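Local coordinates for protein esterase (uncultured bacterium pCosCE1, PDB 7ATL) that hydrolyses carboxylic esters as a family VIII carboxylesterase with a beta-lactamase-like fold and also shows promiscuous acyltransferase activity, at residues A[344-357]-A[367-381]. Numbering follows the deposited sequence. Where two conformers were deposited one is given.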
loop_
_atom_site.group_PDB
_atom_site.type_symbol
_atom_site.label_atom_id
_atom_site.label_comp_id
_atom_site.label_asym_id
_atom_site.label_seq_id
_atom_site.Cartn_x
_atom_site.Cartn_y
_atom_site.Cartn_z
ATOM N N GLY A 344 9.327 -2.353 -0.943
ATOM C CA GLY A 344 10.252 -1.749 0.033
ATOM C C GLY A 344 9.852 -0.338 0.412
ATOM O O GLY A 344 10.707 0.523 0.323
ATOM N N HIS A 345 8.615 -0.099 0.849
ATOM C CA HIS A 345 8.099 1.285 1.062
ATOM C C HIS A 345 7.490 1.439 2.458
ATOM O O HIS A 345 7.032 0.413 3.042
ATOM C CB HIS A 345 7.088 1.720 -0.003
ATOM C CG HIS A 345 7.419 1.321 -1.404
ATOM N ND1 HIS A 345 8.662 1.525 -1.969
ATOM C CD2 HIS A 345 6.651 0.734 -2.360
ATOM C CE1 HIS A 345 8.635 1.096 -3.221
ATOM N NE2 HIS A 345 7.412 0.589 -3.482
ATOM N N SER A 346 7.548 2.672 2.977
ATOM C CA SER A 346 6.784 3.141 4.160
ATOM C C SER A 346 6.219 4.533 3.861
ATOM O O SER A 346 6.758 5.226 2.997
ATOM C CB SER A 346 7.595 3.105 5.433
ATOM O OG SER A 346 8.737 3.929 5.338
ATOM N N TRP A 347 5.103 4.872 4.487
ATOM C CA TRP A 347 4.543 6.239 4.438
ATOM C C TRP A 347 3.694 6.458 5.692
ATOM O O TRP A 347 3.213 5.478 6.278
ATOM C CB TRP A 347 3.749 6.472 3.146
ATOM C CG TRP A 347 2.532 5.608 3.043
ATOM C CD1 TRP A 347 2.440 4.419 2.389
ATOM C CD2 TRP A 347 1.244 5.846 3.648
ATOM N NE1 TRP A 347 1.178 3.915 2.521
ATOM C CE2 TRP A 347 0.422 4.753 3.302
ATOM C CE3 TRP A 347 0.696 6.866 4.434
ATOM C CZ2 TRP A 347 -0.910 4.647 3.725
ATOM C CZ3 TRP A 347 -0.621 6.765 4.838
ATOM C CH2 TRP A 347 -1.414 5.673 4.485
ATOM N N PHE A 348 3.569 7.708 6.114
ATOM C CA PHE A 348 2.708 8.091 7.254
ATOM C C PHE A 348 2.504 9.596 7.193
ATOM O O PHE A 348 3.364 10.304 6.648
ATOM C CB PHE A 348 3.289 7.626 8.598
ATOM C CG PHE A 348 4.600 8.246 9.030
ATOM C CD1 PHE A 348 4.634 9.476 9.674
ATOM C CD2 PHE A 348 5.804 7.580 8.830
ATOM C CE1 PHE A 348 5.839 10.025 10.095
ATOM C CE2 PHE A 348 7.005 8.133 9.252
ATOM C CZ PHE A 348 7.022 9.354 9.878
ATOM N N TYR A 349 1.369 10.039 7.711
ATOM C CA TYR A 349 1.159 11.429 8.161
ATOM C C TYR A 349 0.888 11.346 9.651
ATOM O O TYR A 349 0.216 10.389 10.051
ATOM C CB TYR A 349 0.053 12.122 7.367
ATOM C CG TYR A 349 -1.341 11.641 7.638
ATOM C CD1 TYR A 349 -1.941 11.880 8.850
ATOM C CD2 TYR A 349 -2.099 11.037 6.649
ATOM C CE1 TYR A 349 -3.250 11.499 9.098
ATOM C CE2 TYR A 349 -3.416 10.660 6.870
ATOM C CZ TYR A 349 -3.988 10.885 8.106
ATOM O OH TYR A 349 -5.262 10.510 8.386
ATOM N N ASP A 350 1.471 12.270 10.408
ATOM C CA ASP A 350 1.152 12.549 11.827
ATOM C C ASP A 350 0.263 13.801 11.850
ATOM O O ASP A 350 0.733 14.910 11.551
ATOM C CB ASP A 350 2.476 12.642 12.594
ATOM C CG ASP A 350 2.311 13.018 14.049
ATOM O OD1 ASP A 350 1.316 13.711 14.355
ATOM O OD2 ASP A 350 3.187 12.624 14.855
ATOM N N PRO A 351 -1.055 13.681 12.170
ATOM C CA PRO A 351 -1.969 14.830 12.129
ATOM C C PRO A 351 -1.605 15.903 13.163
ATOM O O PRO A 351 -1.777 17.041 12.830
ATOM C CB PRO A 351 -3.346 14.236 12.427
ATOM C CG PRO A 351 -3.029 12.996 13.234
ATOM C CD PRO A 351 -1.742 12.461 12.631
ATOM N N GLN A 352 -1.060 15.512 14.326
ATOM C CA GLN A 352 -0.688 16.468 15.403
ATOM C C GLN A 352 0.546 17.281 14.950
ATOM O O GLN A 352 0.550 18.510 15.203
ATOM C CB GLN A 352 -0.568 15.733 16.750
ATOM C CG GLN A 352 -1.903 15.567 17.496
ATOM C CD GLN A 352 -1.990 14.393 18.458
ATOM O OE1 GLN A 352 -1.045 14.042 19.158
ATOM N NE2 GLN A 352 -3.155 13.774 18.519
ATOM N N ALA A 353 1.531 16.656 14.302
ATOM C CA ALA A 353 2.781 17.356 13.927
ATOM C C ALA A 353 2.637 18.013 12.549
ATOM O O ALA A 353 3.563 18.684 12.156
ATOM C CB ALA A 353 3.952 16.409 13.999
ATOM N N ALA A 354 1.509 17.813 11.874
ATOM C CA ALA A 354 1.203 18.226 10.481
ATOM C C ALA A 354 2.269 17.753 9.481
ATOM O O ALA A 354 2.533 18.498 8.505
ATOM C CB ALA A 354 1.035 19.720 10.433
ATOM N N ILE A 355 2.851 16.569 9.668
ATOM C CA ILE A 355 3.951 16.091 8.775
ATOM C C ILE A 355 3.507 14.852 7.985
ATOM O O ILE A 355 2.719 14.054 8.500
ATOM C CB ILE A 355 5.274 15.840 9.538
ATOM C CG1 ILE A 355 5.162 14.681 10.517
ATOM C CG2 ILE A 355 5.806 17.094 10.231
ATOM C CD1 ILE A 355 6.398 13.848 10.522
ATOM N N SER A 356 3.982 14.734 6.747
ATOM C CA SER A 356 3.845 13.541 5.880
ATOM C C SER A 356 5.260 13.078 5.499
ATOM O O SER A 356 6.163 13.921 5.258
ATOM C CB SER A 356 2.982 13.811 4.669
ATOM O OG SER A 356 1.714 14.361 5.012
ATOM N N VAL A 357 5.462 11.770 5.495
ATOM C CA VAL A 357 6.753 11.112 5.154
ATOM C C VAL A 357 6.464 10.060 4.092
ATOM O O VAL A 357 5.550 9.286 4.275
ATOM C CB VAL A 357 7.396 10.503 6.408
ATOM C CG1 VAL A 357 8.612 9.644 6.094
ATOM C CG2 VAL A 357 7.744 11.603 7.393
ATOM N N GLY A 367 13.249 -2.014 3.030
ATOM C CA GLY A 367 12.460 -0.775 2.909
ATOM C C GLY A 367 11.094 -0.829 3.599
ATOM O O GLY A 367 10.523 0.246 3.865
ATOM N N MET A 368 10.538 -2.016 3.838
ATOM C CA MET A 368 9.164 -2.153 4.365
ATOM C C MET A 368 9.250 -2.425 5.857
ATOM O O MET A 368 8.574 -1.704 6.630
ATOM C CB MET A 368 8.418 -3.314 3.709
ATOM C CG MET A 368 7.091 -3.611 4.379
ATOM S SD MET A 368 6.320 -5.135 3.821
ATOM C CE MET A 368 7.279 -6.379 4.679
ATOM N N SER A 369 9.985 -3.475 6.218
ATOM C CA SER A 369 9.986 -4.077 7.577
ATOM C C SER A 369 11.376 -4.031 8.211
ATOM O O SER A 369 11.471 -4.403 9.368
ATOM C CB SER A 369 9.481 -5.489 7.543
ATOM O OG SER A 369 10.249 -6.273 6.643
ATOM N N GLY A 370 12.406 -3.592 7.497
ATOM C CA GLY A 370 13.771 -3.535 8.050
ATOM C C GLY A 370 13.937 -2.399 9.045
ATOM O O GLY A 370 12.925 -1.841 9.492
ATOM N N ARG A 371 15.184 -2.044 9.350
ATOM C CA ARG A 371 15.516 -0.898 10.239
ATOM C C ARG A 371 15.276 0.432 9.496
ATOM O O ARG A 371 14.923 1.424 10.164
ATOM C CB ARG A 371 16.935 -1.090 10.793
ATOM C CG ARG A 371 17.001 -2.128 11.912
ATOM C CD ARG A 371 18.366 -2.770 12.117
ATOM N NE ARG A 371 19.369 -1.833 12.635
ATOM C CZ ARG A 371 20.444 -1.371 11.980
ATOM N NH1 ARG A 371 21.255 -0.522 12.588
ATOM N NH2 ARG A 371 20.722 -1.747 10.740
ATOM N N TYR A 372 15.390 0.452 8.163
ATOM C CA TYR A 372 15.437 1.697 7.353
ATOM C C TYR A 372 14.219 2.569 7.602
ATOM O O TYR A 372 14.384 3.746 7.892
ATOM C CB TYR A 372 15.541 1.409 5.858
ATOM C CG TYR A 372 15.720 2.638 5.006
ATOM C CD1 TYR A 372 16.866 3.412 5.088
ATOM C CD2 TYR A 372 14.759 3.021 4.091
ATOM C CE1 TYR A 372 17.058 4.521 4.276
ATOM C CE2 TYR A 372 14.940 4.117 3.263
ATOM C CZ TYR A 372 16.095 4.865 3.350
ATOM O OH TYR A 372 16.259 5.947 2.543
ATOM N N PRO A 373 12.970 2.072 7.432
ATOM C CA PRO A 373 11.791 2.919 7.614
ATOM C C PRO A 373 11.741 3.551 9.014
ATOM O O PRO A 373 11.330 4.694 9.100
ATOM C CB PRO A 373 10.593 1.980 7.385
ATOM C CG PRO A 373 11.159 0.579 7.479
ATOM C CD PRO A 373 12.601 0.703 7.045
ATOM N N LEU A 374 12.194 2.815 10.045
ATOM C CA LEU A 374 12.156 3.264 11.464
ATOM C C LEU A 374 13.222 4.333 11.727
ATOM O O LEU A 374 12.921 5.309 12.465
ATOM C CB LEU A 374 12.354 2.064 12.391
ATOM C CG LEU A 374 11.274 0.978 12.328
ATOM C CD1 LEU A 374 11.316 0.097 13.579
ATOM C CD2 LEU A 374 9.889 1.593 12.125
ATOM N N GLN A 375 14.418 4.158 11.169
ATOM C CA GLN A 375 15.538 5.105 11.364
ATOM C C GLN A 375 15.211 6.387 10.612
ATOM O O GLN A 375 15.610 7.458 11.094
ATOM C CB GLN A 375 16.859 4.558 10.838
ATOM C CG GLN A 375 17.413 3.400 11.646
ATOM C CD GLN A 375 18.386 2.641 10.780
ATOM O OE1 GLN A 375 18.321 2.672 9.547
ATOM N NE2 GLN A 375 19.299 1.943 11.424
ATOM N N ILE A 376 14.535 6.285 9.466
ATOM C CA ILE A 376 14.023 7.491 8.759
ATOM C C ILE A 376 13.018 8.183 9.689
ATOM O O ILE A 376 13.172 9.400 9.930
ATOM C CB ILE A 376 13.403 7.145 7.399
ATOM C CG1 ILE A 376 14.468 6.637 6.420
ATOM C CG2 ILE A 376 12.647 8.356 6.853
ATOM C CD1 ILE A 376 15.355 7.732 5.846
ATOM N N ARG A 377 12.059 7.413 10.208
ATOM C CA ARG A 377 10.999 7.896 11.119
ATOM C C ARG A 377 11.681 8.712 12.222
ATOM O O ARG A 377 11.359 9.911 12.387
ATOM C CB ARG A 377 10.199 6.709 11.666
ATOM C CG ARG A 377 9.220 7.088 12.770
ATOM C CD ARG A 377 8.806 5.933 13.661
ATOM N NE ARG A 377 9.907 5.380 14.427
ATOM C CZ ARG A 377 9.812 4.357 15.275
ATOM N NH1 ARG A 377 8.654 3.753 15.490
ATOM N NH2 ARG A 377 10.897 3.945 15.907
ATOM N N ASP A 378 12.626 8.082 12.911
ATOM C CA ASP A 378 13.443 8.695 13.991
ATOM C C ASP A 378 14.151 9.975 13.489
ATOM O O ASP A 378 14.104 11.003 14.200
ATOM C CB ASP A 378 14.377 7.632 14.568
ATOM C CG ASP A 378 13.635 6.610 15.405
ATOM O OD1 ASP A 378 12.378 6.638 15.388
ATOM O OD2 ASP A 378 14.304 5.826 16.083
ATOM N N ALA A 379 14.754 9.963 12.304
ATOM C CA ALA A 379 15.433 11.154 11.746
ATOM C C ALA A 379 14.430 12.300 11.573
ATOM O O ALA A 379 14.845 13.447 11.715
ATOM C CB ALA A 379 16.121 10.834 10.440
ATOM N N VAL A 380 13.163 12.023 11.260
ATOM C CA VAL A 380 12.162 13.106 11.032
ATOM C C VAL A 380 11.892 13.828 12.361
ATOM O O VAL A 380 11.880 15.064 12.362
ATOM C CB VAL A 380 10.881 12.561 10.378
ATOM C CG1 VAL A 380 9.785 13.615 10.296
ATOM C CG2 VAL A 380 11.176 12.010 8.991
ATOM N N TYR A 381 11.758 13.092 13.461
ATOM C CA TYR A 381 11.398 13.644 14.791
ATOM C C TYR A 381 12.657 13.987 15.640
ATOM O O TYR A 381 12.473 14.457 16.775
ATOM C CB TYR A 381 10.463 12.663 15.517
ATOM C CG TYR A 381 9.096 12.436 14.904
ATOM C CD1 TYR A 381 8.854 11.393 14.026
ATOM C CD2 TYR A 381 8.018 13.222 15.257
ATOM C CE1 TYR A 381 7.595 11.169 13.485
ATOM C CE2 TYR A 381 6.753 13.009 14.733
ATOM C CZ TYR A 381 6.525 11.974 13.844
ATOM O OH TYR A 381 5.263 11.768 13.345
HETATM O O HOH W 1 6.534 -0.312 5.724
HETATM O O HOH W 2 10.658 2.943 3.696
HETATM O O HOH W 3 8.902 5.345 8.221
#
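The C-terminal helix 372-381 packs on one face of the central antiparallel sheet, over the hairpin made by strands 345-350 and 355-357, in an apolar contact closed at one end by a hydrogen bond and at the other by water. The axis of the helix passes 9.1 Å from that of strand 345-350, inclined 33° to it in roughly the same N-to-C sense, and about 515 Å² is buried. S346, F348 and D350 point to the helix from one strand, I355 and V357 from the other. I355 and V380 meet tip to tip, CD1 against CG1 at 3.4 Å, whereas V357 runs alongside V380 in the opposite sense, CG2 to CG2 at 3.8 Å. The F348 and Y381 rings likewise slide past each other, with CE1 of each 4.0 Å apart.

At the hairpin turn, Y381 OH donates to D350 OD2 (2.7 Å), which uses its anti lone pair, the ring and carboxylate planes standing 42° apart. CG of D350 lies anti to its backbone N (chi1 176°), which directs the carboxylate to the phenol while OD1 accepts from A353 N, above the carboxylate plane, in an Asx motif; H333 also bonds to OD2.

Water mediates the other end. S346 OG touches P373 CB at 3.4 Å and is bridged by one water to G367 O and by another to P373 O; a third links H345 O to M368 O. G367 CA makes a CA-H...O contact with G344 O at 3.4 Å. Helix 3-21 flanks helix 372-381, touching I376 and A379. Three protein partners thus hold the D350 carboxylate, which should restrict its rotation and steady the turn, while water satisfies backbone carbonyls where helix and strand do not bond directly.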